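PDB 4QY7: uncharacterized protein YobA from Bacillus subtilis subsp. subtilis str. 168, which is of unknown function but folds as a small OB-fold barrel of the DUF3221 family and, being made with a signal sequence, is probably exported. Local coordinates for residues Gln7-Tyr12 / Val72-Arg77; Ala21-Asp26 / Val51-Ser56; Thr61-Arg66 / Gln88-Leu93; Leu55-Asn60 / Ser84-Lys89. All blocks are in the same frame, centred on the assembly; numbering follows the deposited sequence. Where two conformers were deposited one is given.

In the fold
From the N terminus, strand 7-16 is met some sixty residues later by 72-77, so interaction 1 closes the widest of the loops. Interaction 2 is nested inside it, joining strand 20-24 to strand 50-54, and the two touch because strands 7-16 and 20-24 are neighbours in the sheet. Interaction 4 starts where interaction 2 ends, sharing Leu55 and Ser56, and brings the turn at 55-60 to 84-89. Interaction 3 takes the next piece of that connection, 61-66, to 88-93; the two share Gln88 and Lys89. Interactions 3 and 4 each cross interaction 1 along the chain, tying the connection between strands 50-54 and 69-74 to the C-terminal strands.

Interaction 1: Gln7-Tyr12 / Val72-Arg77; sequences QSLVGY and VWFHTR
Gln7, Leu9 and Phe74 bury the most surface here, all three on the same face of the sheet. CB of Gln7 stands over the Phe74 ring, offset toward its rim and 3.9 Å from the ring centroid, a CH-pi contact. Beyond it the chain runs out extended (chi2 -168°) to an amide turned 46° from the ring plane. This amide is used at both ends. Gln7 OE1 accepts Arg77 NH1 at 2.8 Å, lying near the guanidinium plane although the donor is tilted from the amide carbonyl plane. Gln7 NE2 donates to His75 O at 3.0 Å. An alanine in place of Gln7 would keep the CB contact but would probably leave Arg77 NH1 and His75 O without these mates and the guanidinium freer to turn. Phe74 has CG between its backbone N and carbonyl carbon (chi1 57°), and its CE1 meets CD2 of Leu9 at 3.6 Å, the two side chains crossing at about a right angle. Leu9 also lies side by side with Val72, CG to CG2 3.8 Å. On the other face, CB of Ser8 sits over the five-membered ring of Trp73, whose indole also has a cation-pi partner in Lys89. Backbone pairing fixes the register: Gln7 N to Phe74 O is 2.8 Å and Val72 N to Leu9 O 2.9 Å, with Ser8 and Trp73 the non-hydrogen-bonded pair between. Antiparallel pairing of the first strand with the fourth strand, 69-74, is typical of the OB-fold barrel.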
loop_
_atom_site.group_PDB
_atom_site.type_symbol
_atom_site.label_atom_id
_atom_site.label_comp_id
_atom_site.label_asym_id
_atom_site.label_seq_id
_atom_site.Cartn_x
_atom_site.Cartn_y
_atom_site.Cartn_z
ATOM N N GLN A 7 -13.622 -0.768 2.721
ATOM C CA GLN A 7 -13.086 -0.111 1.548
ATOM C C GLN A 7 -11.939 -0.910 0.999
ATOM O O GLN A 7 -11.328 -1.707 1.717
ATOM C CB GLN A 7 -12.572 1.281 1.895
ATOM C CG GLN A 7 -13.586 2.171 2.543
ATOM C CD GLN A 7 -13.058 3.573 2.560
ATOM O OE1 GLN A 7 -12.709 4.129 1.510
ATOM N NE2 GLN A 7 -12.938 4.147 3.733
ATOM N N SER A 8 -11.599 -0.663 -0.254
ATOM C CA SER A 8 -10.443 -1.325 -0.846
ATOM C C SER A 8 -9.740 -0.423 -1.836
ATOM O O SER A 8 -10.347 0.511 -2.384
ATOM C CB SER A 8 -10.862 -2.601 -1.576
ATOM O OG SER A 8 -11.697 -2.342 -2.703
ATOM N N LEU A 9 -8.465 -0.723 -2.084
ATOM C CA LEU A 9 -7.719 -0.029 -3.130
ATOM C C LEU A 9 -6.622 -0.911 -3.648
ATOM O O LEU A 9 -6.187 -1.828 -2.947
ATOM C CB LEU A 9 -7.181 1.335 -2.657
ATOM C CG LEU A 9 -6.177 1.339 -1.519
ATOM C CD1 LEU A 9 -4.745 1.207 -2.069
ATOM C CD2 LEU A 9 -6.241 2.675 -0.725
ATOM N N VAL A 10 -6.145 -0.611 -4.860
ATOM C CA VAL A 10 -5.119 -1.399 -5.521
ATOM C C VAL A 10 -3.867 -0.586 -5.682
ATOM O O VAL A 10 -3.927 0.607 -5.977
ATOM C CB VAL A 10 -5.654 -1.846 -6.913
ATOM C CG1 VAL A 10 -4.520 -2.440 -7.770
ATOM C CG2 VAL A 10 -6.805 -2.845 -6.756
ATOM N N GLY A 11 -2.728 -1.243 -5.498
ATOM C CA GLY A 11 -1.454 -0.543 -5.681
ATOM C C GLY A 11 -0.308 -1.505 -5.770
ATOM O O GLY A 11 -0.490 -2.704 -5.578
ATOM N N TYR A 12 0.850 -0.978 -6.104
ATOM C CA TYR A 12 2.068 -1.775 -6.245
ATOM C C TYR A 12 2.960 -1.576 -5.054
ATOM O O TYR A 12 3.229 -0.425 -4.707
ATOM C CB TYR A 12 2.849 -1.384 -7.515
ATOM C CG TYR A 12 2.090 -1.635 -8.791
ATOM C CD1 TYR A 12 1.134 -0.727 -9.245
ATOM C CD2 TYR A 12 2.224 -2.834 -9.475
ATOM C CE1 TYR A 12 0.383 -0.978 -10.390
ATOM C CE2 TYR A 12 1.500 -3.081 -10.647
ATOM C CZ TYR A 12 0.573 -2.153 -11.086
ATOM O OH TYR A 12 -0.174 -2.360 -12.234
ATOM N N VAL A 72 -5.893 -4.137 -1.207
ATOM C CA VAL A 72 -5.952 -4.127 0.260
ATOM C C VAL A 72 -7.344 -3.749 0.683
ATOM O O VAL A 72 -8.012 -2.991 -0.066
ATOM C CB VAL A 72 -4.910 -3.174 0.897
ATOM C CG1 VAL A 72 -3.484 -3.603 0.509
ATOM C CG2 VAL A 72 -5.159 -1.708 0.498
ATOM N N TRP A 73 -7.748 -4.207 1.885
ATOM C CA TRP A 73 -9.055 -3.893 2.472
ATOM C C TRP A 73 -8.864 -3.224 3.799
ATOM O O TRP A 73 -7.972 -3.616 4.570
ATOM C CB TRP A 73 -9.929 -5.131 2.656
ATOM C CG TRP A 73 -10.541 -5.609 1.388
ATOM C CD1 TRP A 73 -11.774 -5.292 0.898
ATOM C CD2 TRP A 73 -9.933 -6.463 0.429
ATOM N NE1 TRP A 73 -11.969 -5.905 -0.315
ATOM C CE2 TRP A 73 -10.864 -6.653 -0.616
ATOM C CE3 TRP A 73 -8.695 -7.119 0.358
ATOM C CZ2 TRP A 73 -10.590 -7.458 -1.719
ATOM C CZ3 TRP A 73 -8.418 -7.901 -0.746
ATOM C CH2 TRP A 73 -9.363 -8.077 -1.762
ATOM N N PHE A 74 -9.681 -2.180 4.074
ATOM C CA PHE A 74 -9.526 -1.416 5.305
ATOM C C PHE A 74 -10.817 -0.699 5.648
ATOM O O PHE A 74 -11.667 -0.538 4.772
ATOM C CB PHE A 74 -8.384 -0.383 5.133
ATOM C CG PHE A 74 -8.601 0.559 3.970
ATOM C CD1 PHE A 74 -8.176 0.224 2.684
ATOM C CD2 PHE A 74 -9.178 1.810 4.162
ATOM C CE1 PHE A 74 -8.451 1.065 1.602
ATOM C CE2 PHE A 74 -9.430 2.651 3.084
ATOM C CZ PHE A 74 -9.027 2.290 1.812
ATOM N N HIS A 75 -10.977 -0.276 6.895
ATOM C CA HIS A 75 -12.202 0.430 7.279
ATOM C C HIS A 75 -12.147 1.905 6.858
ATOM O O HIS A 75 -13.084 2.400 6.215
ATOM C CB HIS A 75 -12.444 0.314 8.781
ATOM C CG HIS A 75 -12.692 -1.096 9.195
ATOM N ND1 HIS A 75 -13.848 -1.776 8.805
ATOM C CD2 HIS A 75 -11.900 -1.944 9.885
ATOM C CE1 HIS A 75 -13.725 -2.997 9.296
ATOM N NE2 HIS A 75 -12.572 -3.143 9.963
ATOM N N THR A 76 -11.076 2.609 7.234
ATOM C CA THR A 76 -10.947 4.038 6.935
ATOM C C THR A 76 -9.535 4.478 6.718
ATOM O O THR A 76 -8.602 3.818 7.173
ATOM C CB THR A 76 -11.533 4.851 8.110
ATOM O OG1 THR A 76 -11.617 6.227 7.728
ATOM C CG2 THR A 76 -10.695 4.748 9.378
ATOM N N ARG A 77 -9.380 5.624 6.038
ATOM C CA ARG A 77 -8.086 6.249 5.829
ATOM C C ARG A 77 -7.822 7.158 6.986
ATOM O O ARG A 77 -8.725 7.874 7.440
ATOM C CB ARG A 77 -7.997 7.100 4.542
ATOM C CG ARG A 77 -7.963 6.347 3.216
ATOM C CD ARG A 77 -8.256 7.321 2.065
ATOM N NE ARG A 77 -8.351 6.620 0.770
ATOM C CZ ARG A 77 -9.391 5.888 0.378
ATOM N NH1 ARG A 77 -10.444 5.727 1.176
ATOM N NH2 ARG A 77 -9.374 5.278 -0.804
#

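Interaction 2: Ala21-Asp26 / Val51-Ser56; sequences AILITD and VIVGLS
The flat groups that meet between Ala21-Leu23 and Val51-Val53 are peptide units, for no ring, guanidinium or side-chain amide takes part. Above and below these peptides the side chains divide between the two faces of the pair: Ala21, Leu23, Val51 and Val53 on one, Ile22 and Ile52 on the other. This is the antiparallel pairing of the second and third strands of an OB-fold barrel, with the N-to-C directions 147° apart. Ala21 with Val53 and Leu23 with Val51 form hydrogen-bonded pairs, each closed by two bonds: Val53 N to Ala21 O measures 2.9 Å and Leu23 N to Val51 O 2.8 Å. Ile22 and Ile52 make the non-hydrogen-bonded pair between them, where CA of Ile52 comes to 3.6 Å from the Ala21 oxygen in a CA-H...O contact.

On the face of the alanine, Val53 spreads its two methyls over two partners. CG1 is anti to its own carbonyl carbon (chi1 -64°) and meets CD1 of Leu23 at 3.9 Å, the side chains crossing at about a right angle; CG2 lies 3.8 Å from CB of Ala21. That face packs further inward on Ile87 and Val13, whereas Ile22 on the reverse face is covered by Met43 and Glu39 of helix 39-45. Past the last bridge at one end, Thr25 CG2 touches Val51 CG2 in one of the two conformers of the valine, a less certain contact. At the other end Leu55 brings CD1 to 4.0 Å from Ala21 N.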
loop_
_atom_site.group_PDB
_atom_site.type_symbol
_atom_site.label_atom_id
_atom_site.label_comp_id
_atom_site.label_asym_id
_atom_site.label_seq_id
_atom_site.Cartn_x
_atom_site.Cartn_y
_atom_site.Cartn_z
ATOM N N ALA A 21 3.819 -1.067 4.499
ATOM C CA ALA A 21 4.228 -1.139 3.109
ATOM C C ALA A 21 3.841 0.169 2.450
ATOM O O ALA A 21 2.845 0.784 2.837
ATOM C CB ALA A 21 3.613 -2.334 2.387
ATOM N N ILE A 22 4.629 0.624 1.486
ATOM C CA ILE A 22 4.324 1.817 0.705
ATOM C C ILE A 22 3.857 1.345 -0.641
ATOM O O ILE A 22 4.589 0.592 -1.299
ATOM C CB ILE A 22 5.551 2.741 0.569
ATOM C CG1 ILE A 22 6.035 3.133 1.996
ATOM C CG2 ILE A 22 5.231 3.977 -0.342
ATOM C CD1 ILE A 22 6.758 4.414 2.163
ATOM N N LEU A 23 2.639 1.744 -1.031
ATOM C CA LEU A 23 2.063 1.360 -2.312
ATOM C C LEU A 23 1.999 2.524 -3.252
ATOM O O LEU A 23 1.604 3.619 -2.843
ATOM C CB LEU A 23 0.634 0.841 -2.140
ATOM C CG LEU A 23 0.389 -0.190 -1.081
ATOM C CD1 LEU A 23 -1.060 -0.675 -1.151
ATOM C CD2 LEU A 23 1.354 -1.350 -1.205
ATOM N N ILE A 24 2.300 2.276 -4.531
ATOM C CA ILE A 24 2.130 3.273 -5.589
ATOM C C ILE A 24 0.823 2.953 -6.271
ATOM O O ILE A 24 0.604 1.809 -6.663
ATOM C CB ILE A 24 3.323 3.251 -6.562
ATOM C CG1 ILE A 24 4.595 3.689 -5.823
ATOM C CG2 ILE A 24 3.025 4.113 -7.813
ATOM C CD1 ILE A 24 4.526 4.962 -5.033
ATOM N N THR A 25 -0.017 3.956 -6.471
ATOM C CA THR A 25 -1.365 3.780 -7.053
ATOM C C THR A 25 -1.571 4.494 -8.381
ATOM O O THR A 25 -2.706 4.823 -8.721
ATOM C CB THR A 25 -2.381 4.281 -6.052
ATOM O OG1 THR A 25 -2.155 5.688 -5.864
ATOM C CG2 THR A 25 -2.276 3.545 -4.738
ATOM N N ASP A 26 -0.516 4.692 -9.152
ATOM C CA ASP A 26 -0.647 5.226 -10.515
ATOM C C ASP A 26 -1.197 4.077 -11.410
ATOM O O ASP A 26 -1.176 2.920 -10.981
ATOM C CB ASP A 26 0.712 5.754 -11.019
ATOM N N VAL A 51 0.114 5.391 -1.059
ATOM C CA VAL A 51 -0.673 4.992 0.103
ATOM C C VAL A 51 0.259 4.245 1.039
ATOM O O VAL A 51 1.036 3.389 0.555
ATOM C CB VAL A 51 -1.891 4.109 -0.257
ATOM C CG1 VAL A 51 -2.725 3.811 0.993
ATOM C CG2 VAL A 51 -2.750 4.766 -1.345
ATOM N N ILE A 52 0.173 4.502 2.338
ATOM C CA ILE A 52 0.968 3.779 3.310
ATOM C C ILE A 52 0.013 2.799 3.972
ATOM O O ILE A 52 -1.009 3.236 4.468
ATOM C CB ILE A 52 1.611 4.775 4.300
ATOM C CG1 ILE A 52 2.617 5.676 3.523
ATOM C CG2 ILE A 52 2.303 4.004 5.446
ATOM C CD1 ILE A 52 3.024 6.801 4.162
ATOM N N VAL A 53 0.313 1.507 3.979
ATOM C CA VAL A 53 -0.567 0.532 4.600
ATOM C C VAL A 53 0.119 -0.070 5.830
ATOM O O VAL A 53 1.227 -0.581 5.748
ATOM C CB VAL A 53 -1.091 -0.557 3.640
ATOM C CG1 VAL A 53 -1.984 0.073 2.552
ATOM C CG2 VAL A 53 0.038 -1.368 3.002
ATOM N N GLY A 54 -0.509 0.086 6.977
ATOM C CA GLY A 54 -0.016 -0.499 8.204
ATOM C C GLY A 54 -0.331 -1.983 8.213
ATOM O O GLY A 54 -1.470 -2.378 7.937
ATOM N N LEU A 55 0.660 -2.811 8.568
ATOM C CA LEU A 55 0.508 -4.275 8.549
ATOM C C LEU A 55 0.364 -4.938 9.941
ATOM O O LEU A 55 0.337 -6.180 9.994
ATOM C CB LEU A 55 1.766 -4.848 7.857
ATOM C CG LEU A 55 2.045 -4.336 6.432
ATOM C CD1 LEU A 55 3.393 -4.829 5.934
ATOM C CD2 LEU A 55 0.911 -4.707 5.479
ATOM N N SER A 56 0.205 -4.156 11.029
ATOM C CA SER A 56 0.098 -4.700 12.396
ATOM C C SER A 56 -0.978 -5.765 12.560
ATOM O O SER A 56 -0.824 -6.647 13.408
ATOM C CB SER A 56 -0.207 -3.587 13.390
ATOM O OG SER A 56 0.797 -2.590 13.358
#

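Interaction 3: Thr61-Arg66 / Gln88-Leu93; sequences TDDLKR and QKYELL
Tyr90 reaches from strand 89-92 into the turn Thr61-Leu64. CB leaves the strand toward the loop, and CG stands between the backbone N and the carbonyl carbon (chi1 63°). At CD1 the ring meets CD1 of Leu64, 3.9 Å away; this methyl covers one face, 4.0 Å from the centroid and offset toward the rim, a CH-pi contact. CE1 comes to 3.7 Å from Asp63 OD1, and CZ has Leu64 CB at 4.0 Å. At the tip, OH donates a bond of 2.5 Å to Asp63 OD1, met on the syn side and 21° out of the carboxylate plane. Tyr90 OH also lies 3.5 Å from CA of Thr61. Asp63 and Tyr90 meet tip to tip, while OD2 of the aspartate rests near Leu92 CD1, 3.8 Å away. A phenylalanine here would probably leave Asp63 OD1 without its donor, free its carboxylate to turn and lose the touch on Thr61 CA. The type I turn, in the connection between strands 50-54 and 69-74, is closed by Leu64 N to Thr61 O. So short a bond is consistent with a firm link between loop and strand, the phenol probably sharing some of the aspartate's negative charge.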
loop_
_atom_site.group_PDB
_atom_site.type_symbol
_atom_site.label_atom_id
_atom_site.label_comp_id
_atom_site.label_asym_id
_atom_site.label_seq_id
_atom_site.Cartn_x
_atom_site.Cartn_y
_atom_site.Cartn_z
ATOM N N THR A 61 3.076 -11.598 6.757
ATOM C CA THR A 61 3.240 -10.788 5.545
ATOM C C THR A 61 4.477 -11.199 4.749
ATOM O O THR A 61 5.006 -10.382 3.995
ATOM C CB THR A 61 3.329 -9.305 5.927
ATOM O OG1 THR A 61 4.530 -9.092 6.682
ATOM C CG2 THR A 61 2.139 -8.864 6.735
ATOM N N ASP A 62 4.929 -12.457 4.888
ATOM C CA ASP A 62 6.132 -12.932 4.192
ATOM C C ASP A 62 6.007 -12.808 2.677
ATOM O O ASP A 62 6.974 -12.402 2.037
ATOM C CB ASP A 62 6.441 -14.383 4.584
ATOM C CG ASP A 62 6.862 -14.566 6.031
ATOM O OD1 ASP A 62 7.191 -13.548 6.689
ATOM O OD2 ASP A 62 6.870 -15.733 6.509
ATOM N N ASP A 63 4.814 -13.080 2.115
ATOM C CA ASP A 63 4.575 -12.990 0.664
ATOM C C ASP A 63 4.305 -11.563 0.148
ATOM O O ASP A 63 4.134 -11.372 -1.071
ATOM C CB ASP A 63 3.399 -13.912 0.260
ATOM C CG ASP A 63 2.047 -13.555 0.850
ATOM O OD1 ASP A 63 2.015 -12.792 1.837
ATOM O OD2 ASP A 63 1.027 -14.090 0.364
ATOM N N LEU A 64 4.227 -10.556 1.048
ATOM C CA LEU A 64 4.029 -9.184 0.628
ATOM C C LEU A 64 5.409 -8.636 0.299
ATOM O O LEU A 64 6.192 -8.370 1.205
ATOM C CB LEU A 64 3.332 -8.407 1.738
ATOM C CG LEU A 64 2.802 -7.079 1.335
ATOM C CD1 LEU A 64 1.725 -7.233 0.279
ATOM C CD2 LEU A 64 2.255 -6.353 2.559
ATOM N N LYS A 65 5.767 -8.650 -0.980
ATOM C CA LYS A 65 7.106 -8.268 -1.429
ATOM C C LYS A 65 7.069 -7.141 -2.415
ATOM O O LYS A 65 6.053 -6.940 -3.103
ATOM C CB LYS A 65 7.788 -9.461 -2.099
ATOM C CG LYS A 65 7.755 -10.729 -1.238
ATOM C CD LYS A 65 8.755 -11.761 -1.646
ATOM C CE LYS A 65 8.736 -12.906 -0.667
ATOM N NZ LYS A 65 9.765 -13.927 -0.992
ATOM N N ARG A 66 8.206 -6.453 -2.539
ATOM C CA ARG A 66 8.361 -5.369 -3.517
ATOM C C ARG A 66 8.075 -5.884 -4.909
ATOM O O ARG A 66 8.503 -6.999 -5.282
ATOM C CB ARG A 66 9.784 -4.773 -3.495
ATOM C CG ARG A 66 10.142 -3.991 -2.239
ATOM C CD ARG A 66 11.442 -3.224 -2.455
ATOM N NE ARG A 66 12.549 -4.093 -2.880
ATOM C CZ ARG A 66 13.638 -3.682 -3.528
ATOM N NH1 ARG A 66 13.797 -2.396 -3.835
ATOM N NH2 ARG A 66 14.580 -4.554 -3.876
ATOM N N GLN A 88 -6.876 -4.821 6.895
ATOM C CA GLN A 88 -7.380 -6.061 7.500
ATOM C C GLN A 88 -7.080 -7.264 6.626
ATOM O O GLN A 88 -7.099 -8.396 7.104
ATOM C CB GLN A 88 -8.901 -5.976 7.717
ATOM C CG GLN A 88 -9.368 -4.772 8.541
ATOM C CD GLN A 88 -8.778 -4.733 9.930
ATOM O OE1 GLN A 88 -8.589 -5.765 10.580
ATOM N NE2 GLN A 88 -8.498 -3.538 10.432
ATOM N N LYS A 89 -6.824 -7.036 5.325
ATOM C CA LYS A 89 -6.572 -8.128 4.426
ATOM C C LYS A 89 -5.920 -7.629 3.181
ATOM O O LYS A 89 -6.036 -6.449 2.830
ATOM C CB LYS A 89 -7.938 -8.761 4.074
ATOM C CG LYS A 89 -7.921 -9.868 3.009
ATOM C CD LYS A 89 -9.253 -10.614 2.953
ATOM C CE LYS A 89 -10.349 -9.850 2.250
ATOM N NZ LYS A 89 -11.686 -10.441 2.524
ATOM N N TYR A 90 -5.200 -8.504 2.499
ATOM C CA TYR A 90 -4.720 -8.144 1.173
ATOM C C TYR A 90 -4.778 -9.358 0.285
ATOM O O TYR A 90 -4.814 -10.504 0.758
ATOM C CB TYR A 90 -3.319 -7.519 1.134
ATOM C CG TYR A 90 -2.231 -8.447 1.626
ATOM C CD1 TYR A 90 -1.568 -9.299 0.753
ATOM C CD2 TYR A 90 -1.775 -8.380 2.937
ATOM C CE1 TYR A 90 -0.585 -10.177 1.211
ATOM C CE2 TYR A 90 -0.752 -9.204 3.390
ATOM C CZ TYR A 90 -0.166 -10.106 2.530
ATOM O OH TYR A 90 0.831 -10.902 3.027
ATOM N N GLU A 91 -4.822 -9.078 -1.014
ATOM C CA GLU A 91 -4.842 -10.115 -2.038
ATOM C C GLU A 91 -3.793 -9.810 -3.076
ATOM O O GLU A 91 -3.682 -8.668 -3.503
ATOM C CB GLU A 91 -6.225 -10.217 -2.682
ATOM C CG GLU A 91 -6.312 -11.343 -3.696
ATOM C CD GLU A 91 -7.716 -11.696 -4.130
ATOM O OE1 GLU A 91 -8.514 -10.760 -4.361
ATOM O OE2 GLU A 91 -8.011 -12.906 -4.260
ATOM N N LEU A 92 -3.015 -10.840 -3.491
ATOM C CA LEU A 92 -1.996 -10.648 -4.511
ATOM C C LEU A 92 -2.690 -10.712 -5.882
ATOM O O LEU A 92 -3.419 -11.667 -6.162
ATOM C CB LEU A 92 -0.866 -11.715 -4.418
ATOM C CG LEU A 92 -0.042 -11.775 -3.074
ATOM C CD1 LEU A 92 1.150 -12.734 -3.210
ATOM C CD2 LEU A 92 0.519 -10.427 -2.663
ATOM N N LEU A 93 -2.492 -9.694 -6.719
ATOM C CA LEU A 93 -3.130 -9.621 -8.037
ATOM C C LEU A 93 -2.174 -10.122 -9.131
ATOM O O LEU A 93 -0.933 -10.033 -8.958
ATOM C CB LEU A 93 -3.540 -8.169 -8.323
ATOM C CG LEU A 93 -4.505 -7.540 -7.326
ATOM C CD1 LEU A 93 -4.877 -6.121 -7.747
ATOM C CD2 LEU A 93 -5.755 -8.390 -7.099
ATOM O OXT LEU A 93 -2.661 -10.571 -10.195
#

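Interaction 4: Leu55-Asn60 / Ser84-Lys89; sequences LSEIDN and SATIQK
Ile58 turns its side chain twice, chi1 -53° setting CG1 anti to its carbonyl carbon and chi2 -63° bending CD1 back, and that methyl comes against the backbone of Gln88 and Lys89. Ile58 CD1 lies 3.5 Å from Gln88 C and 3.6 Å from Lys89 N. Ile87 answers with chi1 61°, which places CG1 between its backbone N and carbonyl carbon, 4.2 Å from Ile58 CD1; the two side chains cross at a slant. Farther along Ile87, CD1 runs beside CD2 of Leu55 at 3.9 Å. Toward the surface Glu57 brings CG to 3.7 Å from Thr86 CG2. No direct hydrogen bond joins the two segments; a water does so instead, accepting from Glu57 N at 2.8 Å and donating to Ile87 O at 2.7 Å. Its donor peptide belongs to the type I turn Leu55-Ile58, closed by Ile58 N to Leu55 O. The turn follows strand 50-54, with which strand 84-86 pairs in parallel, and Ile87 reaches inward to Val53 and to Val72 of strand 69-74. Residues 84-89 lead from strand 84-86 to strand 89-92, alongside strand 69-74, a path consistent with closure of the OB-fold barrel.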
loop_
_atom_site.group_PDB
_atom_site.type_symbol
_atom_site.label_atom_id
_atom_site.label_comp_id
_atom_site.label_asym_id
_atom_site.label_seq_id
_atom_site.Cartn_x
_atom_site.Cartn_y
_atom_site.Cartn_z
ATOM N N LEU A 55 0.660 -2.811 8.568
ATOM C CA LEU A 55 0.508 -4.275 8.549
ATOM C C LEU A 55 0.364 -4.938 9.941
ATOM O O LEU A 55 0.337 -6.180 9.994
ATOM C CB LEU A 55 1.766 -4.848 7.857
ATOM C CG LEU A 55 2.045 -4.336 6.432
ATOM C CD1 LEU A 55 3.393 -4.829 5.934
ATOM C CD2 LEU A 55 0.911 -4.707 5.479
ATOM N N SER A 56 0.205 -4.156 11.029
ATOM C CA SER A 56 0.098 -4.700 12.396
ATOM C C SER A 56 -0.978 -5.765 12.560
ATOM O O SER A 56 -0.824 -6.647 13.408
ATOM C CB SER A 56 -0.207 -3.587 13.390
ATOM O OG SER A 56 0.797 -2.590 13.358
ATOM N N GLU A 57 -2.090 -5.654 11.820
ATOM C CA GLU A 57 -3.203 -6.583 11.969
ATOM C C GLU A 57 -3.100 -7.827 11.105
ATOM O O GLU A 57 -3.877 -8.730 11.353
ATOM C CB GLU A 57 -4.543 -5.876 11.679
ATOM C CG GLU A 57 -4.873 -4.778 12.670
ATOM C CD GLU A 57 -5.140 -5.314 14.061
ATOM O OE1 GLU A 57 -6.155 -6.025 14.238
ATOM O OE2 GLU A 57 -4.300 -5.078 14.959
ATOM N N ILE A 58 -2.142 -7.922 10.166
ATOM C CA ILE A 58 -2.005 -9.094 9.314
ATOM C C ILE A 58 -1.141 -10.104 10.039
ATOM O O ILE A 58 -0.051 -9.755 10.487
ATOM C CB ILE A 58 -1.408 -8.740 7.932
ATOM C CG1 ILE A 58 -2.184 -7.590 7.216
ATOM C CG2 ILE A 58 -1.353 -9.996 7.075
ATOM C CD1 ILE A 58 -3.625 -7.867 6.869
ATOM N N ASP A 59 -1.599 -11.354 10.114
ATOM C CA ASP A 59 -0.901 -12.435 10.834
ATOM C C ASP A 59 0.494 -12.746 10.254
ATOM O O ASP A 59 1.449 -12.862 11.019
ATOM C CB ASP A 59 -1.752 -13.722 10.867
ATOM C CG ASP A 59 -2.192 -14.264 9.522
ATOM O OD1 ASP A 59 -1.898 -13.615 8.491
ATOM O OD2 ASP A 59 -2.867 -15.312 9.501
ATOM N N ASN A 60 0.615 -12.837 8.927
ATOM C CA ASN A 60 1.889 -13.124 8.267
ATOM C C ASN A 60 1.980 -12.340 6.965
ATOM O O ASN A 60 1.054 -12.394 6.159
ATOM C CB ASN A 60 2.014 -14.621 8.000
ATOM C CG ASN A 60 3.388 -15.024 7.494
ATOM O OD1 ASN A 60 3.736 -14.794 6.327
ATOM N ND2 ASN A 60 4.215 -15.611 8.358
ATOM N N SER A 84 -2.983 6.997 4.688
ATOM C CA SER A 84 -2.525 5.784 5.306
ATOM C C SER A 84 -3.692 5.031 5.889
ATOM O O SER A 84 -4.749 5.627 6.161
ATOM C CB SER A 84 -1.495 6.100 6.378
ATOM O OG SER A 84 -1.980 7.137 7.215
ATOM N N ALA A 85 -3.547 3.710 5.995
ATOM C CA ALA A 85 -4.622 2.935 6.597
ATOM C C ALA A 85 -4.102 1.671 7.185
ATOM O O ALA A 85 -3.184 1.068 6.608
ATOM C CB ALA A 85 -5.679 2.601 5.548
ATOM N N THR A 86 -4.714 1.228 8.293
ATOM C CA THR A 86 -4.404 -0.095 8.865
ATOM C C THR A 86 -5.204 -1.101 8.071
ATOM O O THR A 86 -6.420 -0.953 8.033
ATOM C CB THR A 86 -4.816 -0.159 10.319
ATOM O OG1 THR A 86 -4.162 0.896 11.015
ATOM C CG2 THR A 86 -4.478 -1.513 10.946
ATOM N N ILE A 87 -4.584 -2.084 7.422
ATOM C CA ILE A 87 -5.367 -2.969 6.559
ATOM C C ILE A 87 -5.739 -4.238 7.276
ATOM O O ILE A 87 -5.034 -4.654 8.199
ATOM C CB ILE A 87 -4.657 -3.262 5.219
ATOM C CG1 ILE A 87 -3.282 -3.975 5.418
ATOM C CG2 ILE A 87 -4.466 -1.930 4.446
ATOM C CD1 ILE A 87 -2.736 -4.686 4.147
ATOM N N GLN A 88 -6.876 -4.821 6.895
ATOM C CA GLN A 88 -7.380 -6.061 7.500
ATOM C C GLN A 88 -7.080 -7.264 6.626
ATOM O O GLN A 88 -7.099 -8.396 7.104
ATOM C CB GLN A 88 -8.901 -5.976 7.717
ATOM C CG GLN A 88 -9.368 -4.772 8.541
ATOM C CD GLN A 88 -8.778 -4.733 9.930
ATOM O OE1 GLN A 88 -8.589 -5.765 10.580
ATOM N NE2 GLN A 88 -8.498 -3.538 10.432
ATOM N N LYS A 89 -6.824 -7.036 5.325
ATOM C CA LYS A 89 -6.572 -8.128 4.426
ATOM C C LYS A 89 -5.920 -7.629 3.181
ATOM O O LYS A 89 -6.036 -6.449 2.830
ATOM C CB LYS A 89 -7.938 -8.761 4.074
ATOM C CG LYS A 89 -7.921 -9.868 3.009
ATOM C CD LYS A 89 -9.253 -10.614 2.953
ATOM C CE LYS A 89 -10.349 -9.850 2.250
ATOM N NZ LYS A 89 -11.686 -10.441 2.524
HETATM O O HOH W 1 -2.686 -4.283 9.450
#